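Local coordinates for protein aminoglycoside Nucleotidyltransferase (2")-Ia (PDB 5CFT) that confers resistance to aminoglycosides such as gentamicin, kanamycin and tobramycin by adenylating their 2''-hydroxyl group, at residues Asp54-Gly59 / Glu96-Ala101; Cys115-Glu120 / Pro127-Ser132; Asp139-Ala144 / Val174-Phe179. One frame throughout, in Å; residues are numbered along the deposited sequence.

Contact 1: Asp54-Gly59 / Glu96-Ala101; sequences DLTFPG and EPAWWA. With MN (manganese (II) ion), chain C; MN (manganese (II) ion), chain B; 51G (gentamicin C1), chain E; APC (diphosphomethylphosphonic acid adenosyl ester), chain D.
The two-manganese site of this nucleotidyltransferase lies at the end of a parallel strand pair, in which Thr56 lies opposite Glu96 and Pro58 opposite Ala98. A ladder of backbone bonds joins the strands: Glu96 N donates to Leu55 O (2.9 Å), Phe57 N to Glu96 O, Ala98 N to Phe57 O and Gly59 N to Ala98 O. With its CG set between the backbone N and the carbonyl carbon (chi1 65°), Phe57 lies alongside Pro97, and Pro97 CA rests over one face of the ring of Phe57, 3.9 Å from its centroid. Beyond it, Trp99 lays its six-membered ring over Gly59 CA. Asp54, at the start of its segment, bridges the metals. Its OD1 binds one manganese at 2.3 Å, and OD2 of Asp54 binds the other at 2.1 Å; Asp52 and Asp94 supply further ligands. The extended side chain of Glu96 holds the drug by both oxygens, OE1 of Glu96 accepting from gentamicin N2 at 2.7 Å and OE2 of Glu96 from gentamicin N4 at 2.8 Å. Gentamicin O6, the 2''-oxygen, shares a manganese with O2A of the nucleotide analogue and stands 3.2 Å from the analogue's PA. The O6-PA-C3A angle of about 169° is consistent with in-line attack on PA, opposite the methylene that stands in for the bridging oxygen.

Contact 2: Cys115-Glu120 / Pro127-Ser132; sequences CPEAAE and PVRCNS
With CG anti to the backbone N (chi1 172°) and a bend at the next bond (chi2 66°), one of two modelled conformers of Glu117 brings its carboxylate round to Arg129, whose chain runs extended from CG to NE. The two meet beside a small beta-hairpin: Cys115-Glu120 is the loop leading into it, and Pro127-Ser132 begins on its second strand and runs on to the helix that Ser132 N-caps. NE of Arg129 donates to the backbone Glu117 O at 2.8 Å. In the conformer described, NH1 of Arg129 also forms a salt bridge to OE1 of Glu117, though its very short length is doubtful; the carboxylate and guanidinium planes are there turned 55° apart. Packing continues beside this pair: Ala119 CB touches Pro127 CB at 3.9 Å, and the ring carbon Pro116 CD lies 3.4 Å from the carbonyl Cys130 O. Arg42 of helix 35-43 joins both segments, pairing with Glu120 and bonding to the carbonyls of Cys130 and Asn131. A water stitches the backbones together, donating to Ala118 O at 2.7 Å and accepting from Cys130 N at 2.9 Å and from Glu120 N.

Contact 3: Asp139-Ala144 / Val174-Phe179; sequences DYFYYA and VLRAAF. With APC (diphosphomethylphosphonic acid adenosyl ester), chain D; 51G (gentamicin C1), chain E.
Phe141 and Tyr142 of one helix meet Phe179 of another in an aromatic cluster, a worked case of helix packing through rings where the axes of the two short segments approach to 10.6 Å and cross at -58°. Ring-to-ring contacts come first. Phe179, its CG anti to the backbone N (chi1 -179°), reaches across to the facing helix and presents its edge to the face of Tyr142, the centroids of the Phe179 and Tyr142 rings lying 5.2 Å apart. Phe141 in turn points an edge at the face of Phe179 in an offset edge-to-face pair, its plane turned 65° from that of Phe179.

CH-pi and aliphatic packing follow. Phe141 CB sits almost over the centre of the Phe179 ring, 3.5 Å from its centroid. The far end of the Phe141 ring lodges against the opposite helix, where CE2 of Phe141 approaches Leu175 CG at 3.9 Å and CZ of Phe141 lies 3.7 Å from Arg176 CB.

Ligand contacts occupy other sides of the same helix. Asp139 OD2 accepts from gentamicin N2 at 2.9 Å, with a weaker bond to OD1. Gentamicin approaches Tyr142 from the side opposite Phe179, so this ring stands between the drug and Phe179. Tyr143 lays a face against the adenine of the nucleotide analogue, near C5, and Tyr140 places its ring centre under the ribose O2'.

Outside the pair, Tyr183 bonds to the hydroxyl of Tyr142 and meets Phe179 edge-to-face, and Trp138 adds another ring. Helix 133-146 thus lies between the ligands and helix 169-183, while helix 154-167 packs on Phe141 and Tyr140 through Tyr160.

The contacts follow one another in series along the chain; contacts 1 and 3 flank the ligands, and contact 2 lies behind contact 1 without touching them. Contact 1 lies in the mixed sheet and contact 2 in the loop and hairpin beside it; their centres are 13 Å apart and they touch, Cys115 SG packing 3.8 Å from Ala98 CB. Contact 3 belongs to the helical part, about 20 Å from contact 1 between centres, with no direct touch. Strand 126-128 is followed, after a short link, by helix 133-146. Gentamicin and the nucleotide analogue bridge contacts 1 and 3, consistent with transfer taking place in the cleft between sheet and helices, where metal-bound phosphates meet the antibiotic.

Contact 1: Asp54-Gly59 / Glu96-Ala101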
loop_
_atom_site.group_PDB
_atom_site.type_symbol
_atom_site.label_atom_id
_atom_site.label_comp_id
_atom_site.label_asym_id
_atom_site.label_seq_id
_atom_site.Cartn_x
_atom_site.Cartn_y
_atom_site.Cartn_z
ATOM N N ASP A 54 -3.914 -3.576 1.212
ATOM C CA ASP A 54 -2.767 -3.032 1.913
ATOM C C ASP A 54 -2.996 -1.561 2.190
ATOM O O ASP A 54 -3.326 -0.797 1.283
ATOM C CB ASP A 54 -1.511 -3.248 1.077
ATOM C CG ASP A 54 -1.257 -4.694 0.759
ATOM O OD1 ASP A 54 -0.875 -5.470 1.681
ATOM O OD2 ASP A 54 -1.441 -5.114 -0.420
ATOM N N LEU A 55 -2.797 -1.153 3.440
ATOM C CA LEU A 55 -3.034 0.211 3.884
ATOM C C LEU A 55 -1.822 0.709 4.654
ATOM O O LEU A 55 -1.248 -0.023 5.496
ATOM C CB LEU A 55 -4.241 0.282 4.800
ATOM C CG LEU A 55 -5.585 -0.038 4.186
ATOM C CD1 LEU A 55 -6.643 -0.005 5.295
ATOM C CD2 LEU A 55 -5.913 0.927 3.073
ATOM N N THR A 56 -1.447 1.967 4.439
ATOM C CA THR A 56 -0.465 2.681 5.241
ATOM C C THR A 56 -1.212 3.752 6.033
ATOM O O THR A 56 -2.051 4.463 5.480
ATOM C CB THR A 56 0.647 3.345 4.404
ATOM O OG1 THR A 56 1.328 2.340 3.640
ATOM C CG2 THR A 56 1.641 4.030 5.268
ATOM N N PHE A 57 -0.955 3.861 7.324
ATOM C CA PHE A 57 -1.684 4.779 8.228
ATOM C C PHE A 57 -0.691 5.567 9.075
ATOM O O PHE A 57 0.399 5.103 9.378
ATOM C CB PHE A 57 -2.647 3.997 9.120
ATOM C CG PHE A 57 -1.951 3.067 10.083
ATOM C CD1 PHE A 57 -1.581 3.464 11.354
ATOM C CD2 PHE A 57 -1.629 1.782 9.714
ATOM C CE1 PHE A 57 -0.922 2.610 12.187
ATOM C CE2 PHE A 57 -1.013 0.943 10.558
ATOM C CZ PHE A 57 -0.614 1.352 11.795
ATOM N N PRO A 58 -1.067 6.756 9.530
ATOM C CA PRO A 58 -0.224 7.504 10.488
ATOM C C PRO A 58 -0.011 6.686 11.760
ATOM O O PRO A 58 -1.022 6.406 12.450
ATOM C CB PRO A 58 -1.044 8.779 10.733
ATOM C CG PRO A 58 -1.786 8.973 9.461
ATOM C CD PRO A 58 -2.194 7.587 9.034
ATOM N N GLY A 59 1.234 6.345 12.097
ATOM C CA GLY A 59 1.492 5.458 13.199
ATOM C C GLY A 59 0.979 5.970 14.519
ATOM O O GLY A 59 0.556 5.143 15.352
ATOM N N GLU A 96 0.243 -1.053 7.735
ATOM C CA GLU A 96 1.564 -0.685 8.170
ATOM C C GLU A 96 1.601 0.802 8.527
ATOM O O GLU A 96 1.031 1.639 7.803
ATOM C CB GLU A 96 2.572 -0.988 7.042
ATOM C CG GLU A 96 3.929 -0.652 7.397
ATOM C CD GLU A 96 4.968 -1.066 6.382
ATOM O OE1 GLU A 96 4.772 -0.824 5.216
ATOM O OE2 GLU A 96 6.033 -1.587 6.813
ATOM N N PRO A 97 2.331 1.169 9.573
ATOM C CA PRO A 97 2.449 2.575 9.936
ATOM C C PRO A 97 3.415 3.321 9.030
ATOM O O PRO A 97 4.413 2.772 8.522
ATOM C CB PRO A 97 2.978 2.519 11.355
ATOM C CG PRO A 97 3.813 1.242 11.345
ATOM C CD PRO A 97 2.931 0.299 10.588
ATOM N N ALA A 98 3.117 4.612 8.848
ATOM C CA ALA A 98 4.086 5.619 8.384
ATOM C C ALA A 98 4.204 6.679 9.474
ATOM O O ALA A 98 3.289 6.869 10.298
ATOM C CB ALA A 98 3.644 6.241 7.097
ATOM N N TRP A 99 5.332 7.373 9.504
ATOM C CA TRP A 99 5.633 8.259 10.591
ATOM C C TRP A 99 5.995 9.611 10.039
ATOM O O TRP A 99 6.653 9.697 9.025
ATOM C CB TRP A 99 6.788 7.692 11.447
ATOM C CG TRP A 99 6.490 6.317 11.992
ATOM C CD1 TRP A 99 6.875 5.142 11.444
ATOM C CD2 TRP A 99 5.695 5.999 13.131
ATOM N NE1 TRP A 99 6.402 4.103 12.212
ATOM C CE2 TRP A 99 5.656 4.608 13.224
ATOM C CE3 TRP A 99 5.012 6.760 14.101
ATOM C CZ2 TRP A 99 5.018 3.962 14.278
ATOM C CZ3 TRP A 99 4.344 6.101 15.111
ATOM C CH2 TRP A 99 4.364 4.714 15.175
ATOM N N TRP A 100 5.640 10.665 10.759
ATOM C CA TRP A 100 5.883 12.019 10.317
ATOM C C TRP A 100 7.363 12.294 10.245
ATOM O O TRP A 100 8.089 12.060 11.214
ATOM C CB TRP A 100 5.179 13.022 11.239
ATOM C CG TRP A 100 5.229 14.454 10.684
ATOM C CD1 TRP A 100 6.022 15.466 11.092
ATOM C CD2 TRP A 100 4.434 14.962 9.593
ATOM N NE1 TRP A 100 5.759 16.593 10.345
ATOM C CE2 TRP A 100 4.781 16.315 9.425
ATOM C CE3 TRP A 100 3.478 14.418 8.778
ATOM C CZ2 TRP A 100 4.220 17.119 8.431
ATOM C CZ3 TRP A 100 2.870 15.236 7.780
ATOM C CH2 TRP A 100 3.280 16.576 7.621
ATOM N N ALA A 101 7.740 12.795 9.058
ATOM C CA ALA A 101 9.089 13.150 8.618
ATOM C C ALA A 101 9.099 14.485 7.807
ATOM O O ALA A 101 8.735 14.527 6.643
ATOM C CB ALA A 101 9.664 12.041 7.761
HETATM MN MN MN C . -0.633 -7.699 1.989
HETATM MN MN MN B . -1.940 -7.018 -1.118
HETATM O O6 51G E . 1.267 -9.022 2.304
HETATM C C14 51G E . 2.409 -9.688 2.848
HETATM C C15 51G E . 2.143 -10.111 4.291
HETATM N N 51G E . 0.989 -11.006 4.390
HETATM C C19 51G E . 0.040 -10.603 5.429
HETATM C C16 51G E . 3.368 -10.836 4.836
HETATM C C18 51G E . 3.201 -11.181 6.310
HETATM O O5 51G E . 3.440 -12.067 4.095
HETATM C C17 51G E . 4.612 -9.973 4.635
HETATM O O4 51G E . 4.745 -9.504 3.295
HETATM C C13 51G E . 3.637 -8.786 2.778
HETATM O O3 51G E . 3.462 -7.654 3.585
HETATM C C11 51G E . 4.185 -6.442 3.270
HETATM C C10 51G E . 3.361 -5.262 3.795
HETATM N N1 51G E . 1.992 -5.201 3.243
HETATM C C9 51G E . 4.110 -3.953 3.527
HETATM C C8 51G E . 5.490 -3.952 4.195
HETATM N N2 51G E . 6.180 -2.670 3.921
HETATM C C12 51G E . 5.551 -6.460 3.948
HETATM O O2 51G E . 6.381 -7.483 3.380
HETATM C C7 51G E . 6.302 -5.151 3.755
HETATM O O1 51G E . 7.459 -5.199 4.611
HETATM C C6 51G E . 8.688 -4.731 4.096
HETATM C C5 51G E . 9.775 -5.796 4.282
HETATM N N3 51G E . 9.351 -7.080 3.725
HETATM C C4 51G E . 10.004 -5.947 5.778
HETATM C C3 51G E . 10.417 -4.599 6.328
HETATM O O 51G E . 9.067 -3.488 4.647
HETATM C C2 51G E . 9.360 -3.546 6.066
HETATM C C1 51G E . 9.752 -2.153 6.473
HETATM C C 51G E . 11.070 -1.752 5.836
HETATM N N4 51G E . 8.709 -1.177 6.130
HETATM C C20 51G E . 8.909 0.109 6.766
HETATM P PG APC D . -2.712 -8.695 -3.889
HETATM O O1G APC D . -3.240 -10.035 -4.509
HETATM O O2G APC D . -2.665 -8.780 -2.379
HETATM O O3G APC D . -3.327 -7.513 -4.418
HETATM P PB APC D . -0.026 -7.878 -3.620
HETATM O O1B APC D . 1.048 -7.427 -4.644
HETATM O O2B APC D . -0.613 -6.739 -2.821
HETATM O O3B APC D . -1.188 -8.548 -4.404
HETATM P PA APC D . 0.866 -8.940 -0.899
HETATM O O1A APC D . 1.168 -10.195 -0.124
HETATM O O2A APC D . -0.286 -8.136 -0.282
HETATM C C3A APC D . 0.554 -9.223 -2.614
HETATM O "O5'" APC D . 2.169 -8.084 -0.696
HETATM C "C5'" APC D . 2.236 -6.640 -0.623
HETATM C "C4'" APC D . 3.621 -6.309 -1.109
HETATM O "O4'" APC D . 4.585 -6.935 -0.230
HETATM C "C3'" APC D . 3.869 -6.886 -2.476
HETATM O "O3'" APC D . 3.460 -5.873 -3.398
HETATM C "C2'" APC D . 5.359 -7.207 -2.453
HETATM O "O2'" APC D . 5.989 -5.964 -2.759
HETATM C "C1'" APC D . 5.593 -7.594 -0.986
HETATM N N9 APC D . 5.615 -9.041 -0.664
HETATM C C8 APC D . 4.757 -10.034 -1.054
HETATM N N7 APC D . 4.949 -11.188 -0.446
HETATM C C5 APC D . 6.032 -10.935 0.377
HETATM C C6 APC D . 6.804 -11.781 1.210
HETATM N N6 APC D . 6.533 -13.075 1.419
HETATM N N1 APC D . 7.886 -11.249 1.816
HETATM C C2 APC D . 8.166 -9.961 1.617
HETATM N N3 APC D . 7.514 -9.071 0.867
HETATM C C4 APC D . 6.457 -9.623 0.262
HETATM O O HOH W 1 -3.556 -5.960 -2.336
#

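Contact 2: Cys115-Glu120 / Pro127-Ser132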
loop_
_atom_site.group_PDB
_atom_site.type_symbol
_atom_site.label_atom_id
_atom_site.label_comp_id
_atom_site.label_asym_id
_atom_site.label_seq_id
_atom_site.Cartn_x
_atom_site.Cartn_y
_atom_site.Cartn_z
ATOM N N CYS A 115 4.407 8.541 0.868
ATOM C CA CYS A 115 3.012 8.772 1.261
ATOM C C CYS A 115 2.546 10.175 0.894
ATOM O O CYS A 115 2.471 11.084 1.746
ATOM C CB CYS A 115 2.858 8.574 2.779
ATOM S SG CYS A 115 3.255 6.931 3.382
ATOM N N PRO A 116 2.350 10.424 -0.403
ATOM C CA PRO A 116 2.005 11.791 -0.862
ATOM C C PRO A 116 0.662 12.269 -0.333
ATOM O O PRO A 116 -0.290 11.533 -0.242
ATOM C CB PRO A 116 1.976 11.657 -2.373
ATOM C CG PRO A 116 2.238 10.224 -2.677
ATOM C CD PRO A 116 2.345 9.403 -1.466
ATOM N N GLU A 117 0.595 13.549 0.038
ATOM C CA GLU A 117 -0.684 14.109 0.480
ATOM C C GLU A 117 -1.707 14.155 -0.663
ATOM O O GLU A 117 -2.888 13.972 -0.421
ATOM C CB GLU A 117 -0.481 15.497 1.087
ATOM C CG GLU A 117 -1.807 16.260 1.396
ATOM C CD GLU A 117 -2.661 15.607 2.504
ATOM O OE1 GLU A 117 -3.884 15.854 2.546
ATOM O OE2 GLU A 117 -2.144 14.837 3.342
ATOM N N ALA A 118 -1.260 14.367 -1.900
ATOM C CA ALA A 118 -2.155 14.318 -3.061
ATOM C C ALA A 118 -2.712 12.929 -3.313
ATOM O O ALA A 118 -2.020 11.934 -3.155
ATOM C CB ALA A 118 -1.417 14.784 -4.276
ATOM N N ALA A 119 -3.972 12.869 -3.712
ATOM C CA ALA A 119 -4.616 11.616 -4.121
ATOM C C ALA A 119 -4.233 11.364 -5.571
ATOM O O ALA A 119 -4.765 12.038 -6.482
ATOM C CB ALA A 119 -6.092 11.709 -3.982
ATOM N N GLU A 120 -3.336 10.428 -5.833
ATOM C CA GLU A 120 -2.767 10.224 -7.142
ATOM C C GLU A 120 -3.245 8.959 -7.856
ATOM O O GLU A 120 -2.792 8.625 -8.952
ATOM C CB GLU A 120 -1.247 10.148 -7.059
ATOM C CG GLU A 120 -0.611 11.477 -6.529
ATOM C CD GLU A 120 0.887 11.456 -6.311
ATOM O OE1 GLU A 120 1.503 10.386 -6.256
ATOM O OE2 GLU A 120 1.436 12.588 -6.218
ATOM N N PRO A 127 -10.885 9.618 -6.679
ATOM C CA PRO A 127 -9.483 9.756 -6.284
ATOM C C PRO A 127 -9.180 9.128 -4.915
ATOM O O PRO A 127 -9.992 9.237 -3.970
ATOM C CB PRO A 127 -9.274 11.266 -6.237
ATOM C CG PRO A 127 -10.365 11.824 -7.172
ATOM C CD PRO A 127 -11.489 10.930 -6.995
ATOM N N VAL A 128 -8.048 8.463 -4.818
ATOM C CA VAL A 128 -7.584 7.896 -3.560
ATOM C C VAL A 128 -6.120 8.161 -3.367
ATOM O O VAL A 128 -5.321 8.170 -4.314
ATOM C CB VAL A 128 -7.807 6.387 -3.496
ATOM C CG1 VAL A 128 -9.285 6.053 -3.590
ATOM C CG2 VAL A 128 -7.031 5.611 -4.573
ATOM N N ARG A 129 -5.705 8.347 -2.124
ATOM C CA ARG A 129 -4.299 8.381 -1.784
ATOM C C ARG A 129 -3.709 6.966 -1.902
ATOM O O ARG A 129 -4.289 5.969 -1.474
ATOM C CB ARG A 129 -4.045 8.904 -0.367
ATOM C CG ARG A 129 -4.403 10.376 -0.188
ATOM C CD ARG A 129 -3.844 10.879 1.138
ATOM N NE ARG A 129 -4.212 12.261 1.399
ATOM C CZ ARG A 129 -5.322 12.644 2.026
ATOM N NH1 ARG A 129 -5.521 13.950 2.215
ATOM N NH2 ARG A 129 -6.221 11.789 2.463
ATOM N N CYS A 130 -2.577 6.880 -2.598
ATOM C CA CYS A 130 -1.787 5.632 -2.680
ATOM C C CYS A 130 -0.303 5.915 -2.454
ATOM O O CYS A 130 0.182 7.072 -2.657
ATOM C CB CYS A 130 -1.917 4.895 -4.000
ATOM S SG CYS A 130 -3.421 4.866 -4.976
ATOM N N ASN A 131 0.437 4.873 -2.046
ATOM C CA ASN A 131 1.881 4.987 -1.999
ATOM C C ASN A 131 2.465 5.283 -3.378
ATOM O O ASN A 131 1.880 4.971 -4.410
ATOM C CB ASN A 131 2.523 3.744 -1.400
ATOM C CG ASN A 131 2.077 3.459 -0.040
ATOM O OD1 ASN A 131 1.578 2.352 0.195
ATOM N ND2 ASN A 131 2.216 4.395 0.885
ATOM N N SER A 132 3.603 5.969 -3.362
ATOM C CA SER A 132 4.313 6.295 -4.577
ATOM C C SER A 132 4.747 5.027 -5.326
ATOM O O SER A 132 4.949 3.965 -4.750
ATOM C CB SER A 132 5.556 7.133 -4.278
ATOM O OG SER A 132 6.457 6.365 -3.506
HETATM O O HOH W 2 -1.527 9.360 -3.612
#

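Contact 3: Asp139-Ala144 / Val174-Phe179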
loop_
_atom_site.group_PDB
_atom_site.type_symbol
_atom_site.label_atom_id
_atom_site.label_comp_id
_atom_site.label_asym_id
_atom_site.label_seq_id
_atom_site.Cartn_x
_atom_site.Cartn_y
_atom_site.Cartn_z
ATOM N N ASP A 139 9.244 -2.163 -1.931
ATOM C CA ASP A 139 8.855 -3.360 -1.188
ATOM C C ASP A 139 9.098 -4.635 -1.976
ATOM O O ASP A 139 9.347 -5.666 -1.377
ATOM C CB ASP A 139 7.396 -3.291 -0.726
ATOM C CG ASP A 139 7.229 -2.816 0.691
ATOM O OD1 ASP A 139 8.235 -2.672 1.399
ATOM O OD2 ASP A 139 6.044 -2.627 1.067
ATOM N N TYR A 140 9.087 -4.570 -3.301
ATOM C CA TYR A 140 9.482 -5.723 -4.094
ATOM C C TYR A 140 10.958 -6.023 -3.998
ATOM O O TYR A 140 11.368 -7.175 -4.129
ATOM C CB TYR A 140 9.113 -5.567 -5.597
ATOM C CG TYR A 140 7.677 -5.766 -5.946
ATOM C CD1 TYR A 140 7.158 -7.023 -6.149
ATOM C CD2 TYR A 140 6.834 -4.686 -6.106
ATOM C CE1 TYR A 140 5.811 -7.170 -6.500
ATOM C CE2 TYR A 140 5.533 -4.830 -6.448
ATOM C CZ TYR A 140 5.029 -6.102 -6.640
ATOM O OH TYR A 140 3.677 -6.232 -6.976
ATOM N N PHE A 141 11.767 -5.012 -3.746
ATOM C CA PHE A 141 13.175 -5.268 -3.519
ATOM C C PHE A 141 13.420 -6.056 -2.232
ATOM O O PHE A 141 14.250 -6.939 -2.192
ATOM C CB PHE A 141 13.967 -3.959 -3.483
ATOM C CG PHE A 141 13.916 -3.154 -4.735
ATOM C CD1 PHE A 141 13.581 -3.699 -5.999
ATOM C CD2 PHE A 141 14.265 -1.809 -4.684
ATOM C CE1 PHE A 141 13.613 -2.906 -7.108
ATOM C CE2 PHE A 141 14.253 -1.015 -5.846
ATOM C CZ PHE A 141 13.937 -1.554 -7.030
ATOM N N TYR A 142 12.675 -5.731 -1.189
ATOM C CA TYR A 142 12.792 -6.538 0.026
ATOM C C TYR A 142 12.344 -7.967 -0.256
ATOM O O TYR A 142 12.961 -8.912 0.179
ATOM C CB TYR A 142 11.932 -5.999 1.166
ATOM C CG TYR A 142 12.354 -4.699 1.791
ATOM C CD1 TYR A 142 13.547 -4.587 2.493
ATOM C CD2 TYR A 142 11.499 -3.604 1.749
ATOM C CE1 TYR A 142 13.888 -3.409 3.057
ATOM C CE2 TYR A 142 11.848 -2.416 2.326
ATOM C CZ TYR A 142 13.030 -2.348 2.993
ATOM O OH TYR A 142 13.327 -1.128 3.564
ATOM N N TYR A 143 11.254 -8.083 -0.999
ATOM C CA TYR A 143 10.711 -9.396 -1.349
ATOM C C TYR A 143 11.770 -10.213 -2.096
ATOM O O TYR A 143 11.954 -11.409 -1.814
ATOM C CB TYR A 143 9.462 -9.194 -2.185
ATOM C CG TYR A 143 8.603 -10.378 -2.564
ATOM C CD1 TYR A 143 8.634 -11.533 -1.853
ATOM C CD2 TYR A 143 7.720 -10.263 -3.631
ATOM C CE1 TYR A 143 7.809 -12.613 -2.204
ATOM C CE2 TYR A 143 6.916 -11.306 -3.992
ATOM C CZ TYR A 143 6.970 -12.459 -3.274
ATOM O OH TYR A 143 6.128 -13.512 -3.607
ATOM N N ALA A 144 12.497 -9.571 -3.019
ATOM C CA ALA A 144 13.540 -10.211 -3.817
ATOM C C ALA A 144 14.658 -10.745 -2.960
ATOM O O ALA A 144 15.292 -11.762 -3.307
ATOM C CB ALA A 144 14.102 -9.252 -4.849
ATOM N N VAL A 174 17.954 2.188 -11.339
ATOM C CA VAL A 174 18.764 3.032 -10.443
ATOM C C VAL A 174 18.205 2.985 -9.029
ATOM O O VAL A 174 18.997 2.999 -8.062
ATOM C CB VAL A 174 18.925 4.498 -10.952
ATOM C CG1 VAL A 174 19.538 4.500 -12.365
ATOM C CG2 VAL A 174 17.636 5.289 -10.896
ATOM N N LEU A 175 16.892 2.883 -8.844
ATOM C CA LEU A 175 16.371 2.683 -7.503
ATOM C C LEU A 175 16.867 1.387 -6.886
ATOM O O LEU A 175 17.180 1.325 -5.704
ATOM C CB LEU A 175 14.832 2.677 -7.528
ATOM C CG LEU A 175 14.082 2.828 -6.219
ATOM C CD1 LEU A 175 14.262 4.246 -5.691
ATOM C CD2 LEU A 175 12.609 2.545 -6.332
ATOM N N ARG A 176 16.987 0.337 -7.701
ATOM C CA ARG A 176 17.508 -0.951 -7.237
ATOM C C ARG A 176 18.972 -0.838 -6.806
ATOM O O ARG A 176 19.347 -1.419 -5.801
ATOM C CB ARG A 176 17.350 -1.995 -8.336
ATOM C CG ARG A 176 17.746 -3.400 -7.895
ATOM C CD ARG A 176 17.331 -4.477 -8.901
ATOM N NE ARG A 176 18.006 -4.320 -10.170
ATOM C CZ ARG A 176 17.883 -5.162 -11.188
ATOM N NH1 ARG A 176 18.534 -4.927 -12.325
ATOM N NH2 ARG A 176 17.095 -6.237 -11.078
ATOM N N ALA A 177 19.758 -0.075 -7.552
ATOM C CA ALA A 177 21.119 0.195 -7.166
ATOM C C ALA A 177 21.193 0.946 -5.851
ATOM O O ALA A 177 22.042 0.624 -5.004
ATOM C CB ALA A 177 21.843 0.971 -8.250
ATOM N N ALA A 178 20.264 1.882 -5.621
ATOM C CA ALA A 178 20.224 2.580 -4.353
ATOM C C ALA A 178 19.885 1.624 -3.213
ATOM O O ALA A 178 20.465 1.719 -2.124
ATOM C CB ALA A 178 19.183 3.712 -4.417
ATOM N N PHE A 179 18.926 0.723 -3.418
ATOM C CA PHE A 179 18.552 -0.291 -2.428
ATOM C C PHE A 179 19.760 -1.156 -2.087
ATOM O O PHE A 179 20.058 -1.399 -0.926
ATOM C CB PHE A 179 17.394 -1.161 -2.981
ATOM C CG PHE A 179 16.895 -2.211 -2.066
ATOM C CD1 PHE A 179 15.821 -1.966 -1.236
ATOM C CD2 PHE A 179 17.496 -3.457 -2.002
ATOM C CE1 PHE A 179 15.388 -2.892 -0.361
ATOM C CE2 PHE A 179 17.016 -4.407 -1.129
ATOM C CZ PHE A 179 15.936 -4.130 -0.334
HETATM P PG APC D . -2.712 -8.695 -3.889
HETATM O O1G APC D . -3.240 -10.035 -4.509
HETATM O O2G APC D . -2.665 -8.780 -2.379
HETATM O O3G APC D . -3.327 -7.513 -4.418
HETATM P PB APC D . -0.026 -7.878 -3.620
HETATM O O1B APC D . 1.048 -7.427 -4.644
HETATM O O2B APC D . -0.613 -6.739 -2.821
HETATM O O3B APC D . -1.188 -8.548 -4.404
HETATM P PA APC D . 0.866 -8.940 -0.899
HETATM O O1A APC D . 1.168 -10.195 -0.124
HETATM O O2A APC D . -0.286 -8.136 -0.282
HETATM C C3A APC D . 0.554 -9.223 -2.614
HETATM O "O5'" APC D . 2.169 -8.084 -0.696
HETATM C "C5'" APC D . 2.236 -6.640 -0.623
HETATM C "C4'" APC D . 3.621 -6.309 -1.109
HETATM O "O4'" APC D . 4.585 -6.935 -0.230
HETATM C "C3'" APC D . 3.869 -6.886 -2.476
HETATM O "O3'" APC D . 3.460 -5.873 -3.398
HETATM C "C2'" APC D . 5.359 -7.207 -2.453
HETATM O "O2'" APC D . 5.989 -5.964 -2.759
HETATM C "C1'" APC D . 5.593 -7.594 -0.986
HETATM N N9 APC D . 5.615 -9.041 -0.664
HETATM C C8 APC D . 4.757 -10.034 -1.054
HETATM N N7 APC D . 4.949 -11.188 -0.446
HETATM C C5 APC D . 6.032 -10.935 0.377
HETATM C C6 APC D . 6.804 -11.781 1.210
HETATM N N6 APC D . 6.533 -13.075 1.419
HETATM N N1 APC D . 7.886 -11.249 1.816
HETATM C C2 APC D . 8.166 -9.961 1.617
HETATM N N3 APC D . 7.514 -9.071 0.867
HETATM C C4 APC D . 6.457 -9.623 0.262
HETATM O O6 51G E . 1.267 -9.022 2.304
HETATM C C14 51G E . 2.409 -9.688 2.848
HETATM C C15 51G E . 2.143 -10.111 4.291
HETATM N N 51G E . 0.989 -11.006 4.390
HETATM C C19 51G E . 0.040 -10.603 5.429
HETATM C C16 51G E . 3.368 -10.836 4.836
HETATM C C18 51G E . 3.201 -11.181 6.310
HETATM O O5 51G E . 3.440 -12.067 4.095
HETATM C C17 51G E . 4.612 -9.973 4.635
HETATM O O4 51G E . 4.745 -9.504 3.295
HETATM C C13 51G E . 3.637 -8.786 2.778
HETATM O O3 51G E . 3.462 -7.654 3.585
HETATM C C11 51G E . 4.185 -6.442 3.270
HETATM C C10 51G E . 3.361 -5.262 3.795
HETATM N N1 51G E . 1.992 -5.201 3.243
HETATM C C9 51G E . 4.110 -3.953 3.527
HETATM C C8 51G E . 5.490 -3.952 4.195
HETATM N N2 51G E . 6.180 -2.670 3.921
HETATM C C12 51G E . 5.551 -6.460 3.948
HETATM O O2 51G E . 6.381 -7.483 3.380
HETATM C C7 51G E . 6.302 -5.151 3.755
HETATM O O1 51G E . 7.459 -5.199 4.611
HETATM C C6 51G E . 8.688 -4.731 4.096
HETATM C C5 51G E . 9.775 -5.796 4.282
HETATM N N3 51G E . 9.351 -7.080 3.725
HETATM C C4 51G E . 10.004 -5.947 5.778
HETATM C C3 51G E . 10.417 -4.599 6.328
HETATM O O 51G E . 9.067 -3.488 4.647
HETATM C C2 51G E . 9.360 -3.546 6.066
HETATM C C1 51G E . 9.752 -2.153 6.473
HETATM C C 51G E . 11.070 -1.752 5.836
HETATM N N4 51G E . 8.709 -1.177 6.130
HETATM C C20 51G E . 8.909 0.109 6.766
#